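Local coordinates for HydG protein (PDB 4RTB) that is a radical SAM [FeFe]-hydrogenase maturase that binds a [4Fe-4S] cluster and S-adenosylmethionine and serves as a CO/CN synthase, at residues I322-R327 and H331-L336. Sequence-based numbering, arbitrary orientation.
Sequences IILSTR and HLRDEL
Leu324 has CG trans to its backbone N (chi1 -166°), which carries its forked end off the strand toward helix 330-339, where Leu336 and Arg333, about one helical turn apart, each take one methyl. CD1 of Leu324 meets CD1 of Leu336 at 3.7 Å, methyl against methyl. The other branch, CD2, lies 4.0 Å from CG of Arg333, touching the aliphatic root of that side chain and not its charged end. Leu324 crosses both side chains at about a right angle and offers each one methyl: to the methyl end of Leu336 and to the first methylene beyond CB of Arg333. The Arg333 chain bends at chi2 and chi3, which brings its guanidinium beside the carboxylate of the next residue, Asp334. There NH1 forms a salt bridge with OD2 of Asp334 at 2.9 Å, with an N-H...O angle of 158°. The oxygen sits at the guanidinium edge and receives the bond on its syn side, somewhat tilted from the carboxylate plane. Arg333 also packs on Ile378 and Leu382 of helix 375-384, and on Met344. The segments belong to a beta-alpha-beta unit, strand 321-324, helix 330-339 and strand 343-345, in the TIM-barrel-like fold of this radical SAM enzyme; Leu324 packs the strand's end against the helix that follows. Just beyond the strand, the carbonyl of Arg327 accepts a hydrogen bond from Lys288, an S-adenosylmethionine-binding residue. No hydrogen bond links the two segments: their buried contact is wholly apolar, while the arginine's charge is paired with a neighbour on the helix, which probably lowers the cost of burying it.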
# COMPACT_ATOMS: atom_id res chain seq x y z
N ILE A 322 -0.29 -5.82 2.20
CA ILE A 322 -0.95 -4.61 2.68
C ILE A 322 0.05 -3.46 2.72
O ILE A 322 1.12 -3.57 3.32
CB ILE A 322 -1.56 -4.81 4.08
CG1 ILE A 322 -2.69 -5.84 4.02
CG2 ILE A 322 -2.07 -3.49 4.64
CD1 ILE A 322 -3.35 -6.10 5.36
N ILE A 323 -0.29 -2.35 2.07
CA ILE A 323 0.62 -1.22 1.97
C ILE A 323 0.20 -0.05 2.85
O ILE A 323 -0.96 0.39 2.82
CB ILE A 323 0.76 -0.73 0.52
CG1 ILE A 323 1.15 -1.89 -0.40
CG2 ILE A 323 1.80 0.38 0.43
CD1 ILE A 323 1.58 -1.46 -1.79
N LEU A 324 1.15 0.46 3.63
CA LEU A 324 0.96 1.64 4.45
C LEU A 324 1.49 2.87 3.72
O LEU A 324 2.66 3.24 3.88
CB LEU A 324 1.67 1.48 5.80
CG LEU A 324 1.31 2.48 6.90
CD1 LEU A 324 -0.05 2.14 7.50
CD2 LEU A 324 2.38 2.51 7.98
N SER A 325 0.65 3.50 2.91
CA SER A 325 1.07 4.65 2.11
C SER A 325 1.26 5.91 2.95
O SER A 325 2.18 6.69 2.70
CB SER A 325 0.06 4.91 0.98
OG SER A 325 -1.26 4.62 1.40
N THR A 326 0.40 6.10 3.94
CA THR A 326 0.46 7.29 4.78
C THR A 326 1.58 7.22 5.82
O THR A 326 1.85 6.16 6.38
CB THR A 326 -0.88 7.53 5.50
OG1 THR A 326 -1.37 6.28 6.01
CG2 THR A 326 -1.90 8.10 4.53
N ARG A 327 2.22 8.36 6.07
CA ARG A 327 3.23 8.45 7.12
C ARG A 327 2.58 8.37 8.50
O ARG A 327 1.64 9.12 8.79
CB ARG A 327 4.04 9.75 7.00
CG ARG A 327 4.92 10.05 8.21
CD ARG A 327 5.65 11.38 8.07
N HIS A 331 5.84 4.27 16.68
CA HIS A 331 5.24 3.31 17.60
C HIS A 331 4.01 2.63 17.03
O HIS A 331 3.82 1.43 17.20
CB HIS A 331 4.89 4.00 18.93
CG HIS A 331 3.76 4.97 18.84
ND1 HIS A 331 2.45 4.60 18.99
CD2 HIS A 331 3.75 6.31 18.62
CE1 HIS A 331 1.67 5.66 18.86
NE2 HIS A 331 2.44 6.71 18.64
N LEU A 332 3.18 3.40 16.33
CA LEU A 332 1.99 2.84 15.71
C LEU A 332 2.34 2.13 14.41
O LEU A 332 1.81 1.07 14.12
CB LEU A 332 0.95 3.93 15.44
CG LEU A 332 -0.27 3.38 14.71
CD1 LEU A 332 -1.18 2.64 15.68
CD2 LEU A 332 -1.02 4.50 14.02
N ARG A 333 3.23 2.75 13.65
CA ARG A 333 3.72 2.20 12.39
C ARG A 333 4.15 0.74 12.53
O ARG A 333 3.67 -0.13 11.80
CB ARG A 333 4.89 3.06 11.88
CG ARG A 333 5.43 2.68 10.51
CD ARG A 333 6.92 2.36 10.59
NE ARG A 333 7.76 3.54 10.78
CZ ARG A 333 8.94 3.51 11.40
NH1 ARG A 333 9.41 2.38 11.90
NH2 ARG A 333 9.65 4.63 11.53
N ASP A 334 5.03 0.47 13.49
CA ASP A 334 5.55 -0.88 13.65
C ASP A 334 4.55 -1.82 14.34
O ASP A 334 4.66 -3.04 14.21
CB ASP A 334 6.88 -0.84 14.40
CG ASP A 334 7.95 -0.08 13.64
OD1 ASP A 334 8.83 0.53 14.27
OD2 ASP A 334 7.89 -0.08 12.39
N GLU A 335 3.58 -1.26 15.05
CA GLU A 335 2.45 -2.06 15.54
C GLU A 335 1.64 -2.56 14.34
O GLU A 335 1.23 -3.72 14.29
CB GLU A 335 1.56 -1.25 16.49
CG GLU A 335 1.57 -1.76 17.93
CD GLU A 335 0.26 -1.50 18.67
OE1 GLU A 335 -0.08 -0.32 18.88
OE2 GLU A 335 -0.42 -2.48 19.04
N LEU A 336 1.41 -1.67 13.38
CA LEU A 336 0.69 -2.02 12.16
C LEU A 336 1.49 -3.04 11.36
O LEU A 336 0.90 -3.94 10.75
CB LEU A 336 0.42 -0.77 11.32
CG LEU A 336 -0.45 0.30 12.00
CD1 LEU A 336 -0.49 1.58 11.18
CD2 LEU A 336 -1.86 -0.23 12.25